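Francisella virulence factor (Francisella novicida, PDB 5EVF) is of unknown function but is a conserved Francisella protein described as a virulence factor. Local coordinates at residues C60-L64 and I79-C83; N40-T46 and L98-R104. Numbering follows the deposited sequence.

Contact 1 (C60-L64 and I79-C83); sequences CDKNL and IKYIC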
loop_
_atom_site.group_PDB
_atom_site.type_symbol
_atom_site.label_atom_id
_atom_site.label_comp_id
_atom_site.label_asym_id
_atom_site.label_seq_id
_atom_site.Cartn_x
_atom_site.Cartn_y
_atom_site.Cartn_z
ATOM N N CYS A 60 5.469 3.694 -7.344
ATOM C CA CYS A 60 5.024 3.924 -5.975
ATOM C C CYS A 60 3.592 4.452 -5.959
ATOM O O CYS A 60 2.746 3.982 -5.189
ATOM C CB CYS A 60 5.991 4.894 -5.294
ATOM S SG CYS A 60 5.578 5.298 -3.592
ATOM N N ASP A 61 3.280 5.393 -6.847
ATOM C CA ASP A 61 1.917 5.916 -6.868
ATOM C C ASP A 61 0.906 4.843 -7.269
ATOM O O ASP A 61 -0.201 4.786 -6.718
ATOM C CB ASP A 61 1.822 7.104 -7.819
ATOM C CG ASP A 61 0.572 7.920 -7.567
ATOM O OD1 ASP A 61 0.485 8.532 -6.475
ATOM O OD2 ASP A 61 -0.332 7.917 -8.431
ATOM N N LYS A 62 1.266 4.003 -8.239
ATOM C CA LYS A 62 0.405 2.898 -8.644
ATOM C C LYS A 62 0.124 1.988 -7.457
ATOM O O LYS A 62 -1.023 1.600 -7.210
ATOM C CB LYS A 62 1.089 2.117 -9.769
ATOM C CG LYS A 62 0.316 0.913 -10.308
ATOM C CD LYS A 62 -0.374 1.230 -11.624
ATOM C CE LYS A 62 -1.354 0.131 -12.025
ATOM N NZ LYS A 62 -0.694 -1.180 -12.338
ATOM N N ASN A 63 1.175 1.633 -6.714
ATOM C CA ASN A 63 0.992 0.844 -5.498
ATOM C C ASN A 63 0.091 1.559 -4.500
ATOM O O ASN A 63 -0.760 0.933 -3.844
ATOM C CB ASN A 63 2.344 0.533 -4.849
ATOM C CG ASN A 63 3.137 -0.494 -5.614
ATOM O OD1 ASN A 63 2.554 -1.325 -6.303
ATOM N ND2 ASN A 63 4.458 -0.522 -5.412
ATOM N N LEU A 64 0.263 2.870 -4.364
ATOM C CA LEU A 64 -0.490 3.604 -3.351
ATOM C C LEU A 64 -1.973 3.659 -3.698
ATOM O O LEU A 64 -2.825 3.500 -2.816
ATOM C CB LEU A 64 0.080 5.021 -3.192
ATOM C CG LEU A 64 -0.697 5.952 -2.257
ATOM C CD1 LEU A 64 -0.763 5.370 -0.845
ATOM C CD2 LEU A 64 -0.051 7.337 -2.264
ATOM N N ILE A 79 -4.360 5.635 6.201
ATOM C CA ILE A 79 -3.252 4.706 6.007
ATOM C C ILE A 79 -1.955 5.484 6.115
ATOM O O ILE A 79 -1.885 6.656 5.737
ATOM C CB ILE A 79 -3.286 3.952 4.664
ATOM C CG1 ILE A 79 -3.239 4.923 3.485
ATOM C CG2 ILE A 79 -4.505 3.066 4.589
ATOM C CD1 ILE A 79 -3.069 4.175 2.159
ATOM N N LYS A 80 -0.926 4.818 6.641
ATOM C CA LYS A 80 0.435 5.336 6.678
ATOM C C LYS A 80 1.280 4.347 5.895
ATOM O O LYS A 80 1.274 3.155 6.212
ATOM C CB LYS A 80 0.941 5.473 8.117
ATOM C CG LYS A 80 0.035 6.311 9.024
ATOM C CD LYS A 80 0.650 6.472 10.423
ATOM C CE LYS A 80 -0.357 7.064 11.413
ATOM N NZ LYS A 80 0.146 7.006 12.827
ATOM N N TYR A 81 1.989 4.821 4.866
ATOM C CA TYR A 81 2.604 3.894 3.932
ATOM C C TYR A 81 4.045 4.279 3.606
ATOM O O TYR A 81 4.502 5.408 3.849
ATOM C CB TYR A 81 1.792 3.830 2.627
ATOM C CG TYR A 81 2.077 5.033 1.775
ATOM C CD1 TYR A 81 1.523 6.274 2.080
ATOM C CD2 TYR A 81 2.968 4.955 0.706
ATOM C CE1 TYR A 81 1.819 7.404 1.318
ATOM C CE2 TYR A 81 3.273 6.085 -0.048
ATOM C CZ TYR A 81 2.700 7.297 0.266
ATOM O OH TYR A 81 2.997 8.411 -0.487
ATOM N N ILE A 82 4.749 3.308 3.024
ATOM C CA ILE A 82 6.097 3.515 2.499
ATOM C C ILE A 82 6.270 2.616 1.280
ATOM O O ILE A 82 5.780 1.488 1.256
ATOM C CB ILE A 82 7.161 3.239 3.582
ATOM C CG1 ILE A 82 8.570 3.528 3.047
ATOM C CG2 ILE A 82 7.058 1.786 4.080
ATOM C CD1 ILE A 82 9.627 3.528 4.132
ATOM N N CYS A 83 6.928 3.131 0.246
ATOM C CA CYS A 83 7.288 2.320 -0.907
ATOM C C CYS A 83 8.669 1.714 -0.709
ATOM O O CYS A 83 9.574 2.368 -0.174
ATOM C CB CYS A 83 7.250 3.174 -2.174
ATOM S SG CYS A 83 5.541 3.509 -2.645
#
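Leu-64, Cys-83 and Cys-60 carry most of the buried surface where helix 56-73 lies against strand 78-84, and the two cysteines add a covalent bond to the packing. Cys-60 SG and Cys-83 SG are 2.0 Å apart in a disulfide whose chi3 of 85° gives a right-handed bridge. Their CA atoms come within 5.8 Å, although the axes of the two segments approach no closer than 9.1 Å.

One helical turn further on, Leu-64 turns its side chain toward the strand. Its CD1 methyl sits almost squarely over the Tyr-81 ring, 3.8 Å from the centroid and 8° off the normal, a CH-pi contact. Leu-64 CD1 also lies 4.0 Å from Ile-79 CD1, while Leu-64 CD2 is 3.7 Å from Tyr-81 OH. The ring thus meets the leucine with its face and the disulfide with its edge, Cys-60 SG being 4.3 Å from Tyr-81 CE2. Val-28 of the edge strand 27-30 also touches Leu-64, Ile-79 and Tyr-81.

The N-to-C directions of segments 60-64 and 79-83 differ by 146°, as expected for the second half of a beta-alpha-beta crossover, in which the helix packs back across the sheet; here a disulfide fastens it to the strand it leads into.

Contact 2 (N40-T46 and L98-R104); sequences NIGQVRT and LRGYAFR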
loop_
_atom_site.group_PDB
_atom_site.type_symbol
_atom_site.label_atom_id
_atom_site.label_comp_id
_atom_site.label_asym_id
_atom_site.label_seq_id
_atom_site.Cartn_x
_atom_site.Cartn_y
_atom_site.Cartn_z
ATOM N N ASN A 40 -2.673 0.540 14.763
ATOM C CA ASN A 40 -3.226 0.148 13.476
ATOM C C ASN A 40 -4.142 -1.062 13.628
ATOM O O ASN A 40 -4.037 -1.842 14.579
ATOM C CB ASN A 40 -2.111 -0.146 12.468
ATOM C CG ASN A 40 -1.439 -1.490 12.702
ATOM O OD1 ASN A 40 -1.882 -2.511 12.169
ATOM N ND2 ASN A 40 -0.371 -1.500 13.495
ATOM N N ILE A 41 -5.071 -1.201 12.677
ATOM C CA ILE A 41 -5.987 -2.340 12.653
ATOM C C ILE A 41 -5.538 -3.437 11.698
ATOM O O ILE A 41 -6.139 -4.521 11.690
ATOM C CB ILE A 41 -7.418 -1.905 12.274
ATOM C CG1 ILE A 41 -7.442 -1.326 10.855
ATOM C CG2 ILE A 41 -7.948 -0.902 13.298
ATOM C CD1 ILE A 41 -8.822 -1.240 10.237
ATOM N N GLY A 42 -4.520 -3.190 10.892
ATOM C CA GLY A 42 -4.090 -4.155 9.902
ATOM C C GLY A 42 -3.118 -3.492 8.952
ATOM O O GLY A 42 -2.834 -2.297 9.053
ATOM N N GLN A 43 -2.601 -4.295 8.035
ATOM C CA GLN A 43 -1.672 -3.816 7.022
ATOM C C GLN A 43 -2.242 -4.052 5.637
ATOM O O GLN A 43 -2.967 -5.012 5.410
ATOM C CB GLN A 43 -0.320 -4.536 7.070
ATOM C CG GLN A 43 0.250 -4.810 8.419
ATOM C CD GLN A 43 1.443 -5.750 8.348
ATOM O OE1 GLN A 43 1.697 -6.504 9.284
ATOM N NE2 GLN A 43 2.167 -5.727 7.230
ATOM N N VAL A 44 -1.878 -3.177 4.707
ATOM C CA VAL A 44 -2.121 -3.397 3.289
ATOM C C VAL A 44 -0.761 -3.474 2.618
ATOM O O VAL A 44 0.138 -2.688 2.939
ATOM C CB VAL A 44 -3.004 -2.286 2.677
ATOM C CG1 VAL A 44 -2.395 -0.893 2.924
ATOM C CG2 VAL A 44 -3.237 -2.536 1.201
ATOM N N ARG A 45 -0.586 -4.456 1.735
ATOM C CA ARG A 45 0.657 -4.616 0.996
ATOM C C ARG A 45 0.312 -4.718 -0.476
ATOM O O ARG A 45 -0.534 -5.530 -0.861
ATOM C CB ARG A 45 1.445 -5.846 1.456
ATOM C CG ARG A 45 1.805 -5.839 2.939
ATOM C CD ARG A 45 2.695 -7.013 3.283
ATOM N NE ARG A 45 2.990 -7.063 4.715
ATOM C CZ ARG A 45 3.751 -7.995 5.277
ATOM N NH1 ARG A 45 4.305 -8.945 4.535
ATOM N NH2 ARG A 45 3.966 -7.974 6.587
ATOM N N THR A 46 0.939 -3.878 -1.298
ATOM C CA THR A 46 0.731 -3.966 -2.737
ATOM C C THR A 46 2.076 -4.064 -3.440
ATOM O O THR A 46 3.120 -3.720 -2.884
ATOM C CB THR A 46 -0.057 -2.765 -3.280
ATOM O OG1 THR A 46 0.584 -1.548 -2.887
ATOM C CG2 THR A 46 -1.453 -2.761 -2.719
ATOM N N LEU A 98 4.749 -1.800 -1.588
ATOM C CA LEU A 98 4.297 -0.800 -0.639
ATOM C C LEU A 98 3.837 -1.535 0.606
ATOM O O LEU A 98 3.170 -2.570 0.502
ATOM C CB LEU A 98 3.147 0.044 -1.222
ATOM C CG LEU A 98 2.441 1.029 -0.301
ATOM C CD1 LEU A 98 1.857 2.147 -1.138
ATOM C CD2 LEU A 98 1.324 0.350 0.467
ATOM N N ARG A 99 4.187 -0.991 1.770
ATOM C CA ARG A 99 3.682 -1.455 3.061
ATOM C C ARG A 99 2.865 -0.327 3.660
ATOM O O ARG A 99 3.368 0.795 3.797
ATOM C CB ARG A 99 4.838 -1.836 3.985
ATOM C CG ARG A 99 4.434 -2.173 5.426
ATOM C CD ARG A 99 3.885 -3.582 5.496
ATOM N NE ARG A 99 4.895 -4.571 5.157
ATOM C CZ ARG A 99 5.687 -5.175 6.049
ATOM N NH1 ARG A 99 5.577 -4.919 7.358
ATOM N NH2 ARG A 99 6.593 -6.063 5.641
ATOM N N GLY A 100 1.615 -0.606 3.979
ATOM C CA GLY A 100 0.735 0.394 4.560
ATOM C C GLY A 100 0.134 -0.148 5.839
ATOM O O GLY A 100 -0.066 -1.355 5.977
ATOM N N TYR A 101 -0.053 0.740 6.804
ATOM C CA TYR A 101 -0.756 0.403 8.036
ATOM C C TYR A 101 -2.075 1.149 8.036
ATOM O O TYR A 101 -2.104 2.352 7.755
ATOM C CB TYR A 101 0.084 0.747 9.260
ATOM C CG TYR A 101 1.281 -0.173 9.336
ATOM C CD1 TYR A 101 1.231 -1.312 10.117
ATOM C CD2 TYR A 101 2.429 0.071 8.593
ATOM C CE1 TYR A 101 2.280 -2.175 10.185
ATOM C CE2 TYR A 101 3.505 -0.813 8.650
ATOM C CZ TYR A 101 3.417 -1.924 9.463
ATOM O OH TYR A 101 4.454 -2.831 9.560
ATOM N N ALA A 102 -3.159 0.429 8.331
ATOM C CA ALA A 102 -4.504 0.980 8.281
ATOM C C ALA A 102 -4.981 1.345 9.677
ATOM O O ALA A 102 -4.679 0.649 10.648
ATOM C CB ALA A 102 -5.477 -0.022 7.660
ATOM N N PHE A 103 -5.753 2.428 9.762
ATOM C CA PHE A 103 -6.250 2.941 11.026
ATOM C C PHE A 103 -7.729 3.271 10.906
ATOM O O PHE A 103 -8.217 3.614 9.826
ATOM C CB PHE A 103 -5.480 4.189 11.443
ATOM C CG PHE A 103 -4.014 3.950 11.643
ATOM C CD1 PHE A 103 -3.142 3.922 10.562
ATOM C CD2 PHE A 103 -3.496 3.775 12.911
ATOM C CE1 PHE A 103 -1.789 3.703 10.750
ATOM C CE2 PHE A 103 -2.133 3.564 13.097
ATOM C CZ PHE A 103 -1.287 3.524 12.021
ATOM N N ARG A 104 -8.437 3.131 12.030
ATOM C CA ARG A 104 -9.817 3.578 12.194
ATOM C C ARG A 104 -9.867 4.707 13.210
ATOM O O ARG A 104 -9.160 4.667 14.222
ATOM C CB ARG A 104 -10.719 2.457 12.711
ATOM C CG ARG A 104 -10.937 1.313 11.773
ATOM C CD ARG A 104 -12.097 1.592 10.864
ATOM N NE ARG A 104 -13.411 1.600 11.506
ATOM C CZ ARG A 104 -14.550 1.710 10.824
ATOM N NH1 ARG A 104 -14.521 1.804 9.496
ATOM N NH2 ARG A 104 -15.722 1.723 11.453
#
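Arg-45 lays its guanidinium flat on that of Arg-99, centres 3.5 Å apart and planes 12° from parallel. The like charges come close, with Arg-45 NE 3.2 Å from Arg-99 NE, in a face-to-face stack on the side of the sheet that also carries Gln-43 and Tyr-101. Arg-99 NH1 donates a hydrogen bond to Tyr-101 OH at 3.2 Å, so one arginine is held by its own strand while the other stacks on it.

Beneath these side chains the backbones pair antiparallel. Val-44 faces Gly-100 and Thr-46 faces Leu-98 in hydrogen-bonded pairs; Val-44 N reaches Gly-100 O at 2.9 Å and Gly-100 N reaches Val-44 O at 2.8 Å. Gly-100 leaves room for its neighbour: an ideal CB there would fall 2.7 Å from Val-44 CG1. Val-44, Thr-46 and Leu-98 point to the face covered by helix 56-73, where Val-44 meets Ala-67 and Leu-70.

Toward the start of strand 42-49 the regular pairing gives way. Ile-41 N bonds to Ala-102 O and Ala-102 N to Gly-42 O, both at 2.8 Å, so two residues stand opposite one. Beyond them Asn-40 CB rests over the Phe-103 ring, 4.0 Å from its centroid, and the Asn-40 amide is held by the Thr-37 carbonyl.

These bonds, with Ile-41 near helical backbone angles (-98/-9), are consistent with a classic beta bulge opening an antiparallel strand pair in the mixed beta sheet of an alpha/beta fold, one face of which is packed by helix 56-73.

How the contacts relate
Strand 95-103 lies between strands 42-49 and 78-84, so contacts 1 and 2 occupy adjoining parts of one sheet, their centres about 10 Å apart. Probable hydrogen bonds join Lys-80 O to Tyr-101 N at 2.8 Å and Ile-82 N to Arg-99 O at 3.0 Å. Under the helix, Leu-98 CD1 is shared: it packs 3.5 Å from Tyr-81 CD2 and 3.5 Å from Leu-64 CA, while Thr-46 OG1 hydrogen-bonds to Asn-63 O. Strand 42-49, helix 56-73 and strand 78-84 follow in sequence, and the two strands run parallel with antiparallel strand 95-103 inserted between them, a split beta-alpha-beta arrangement.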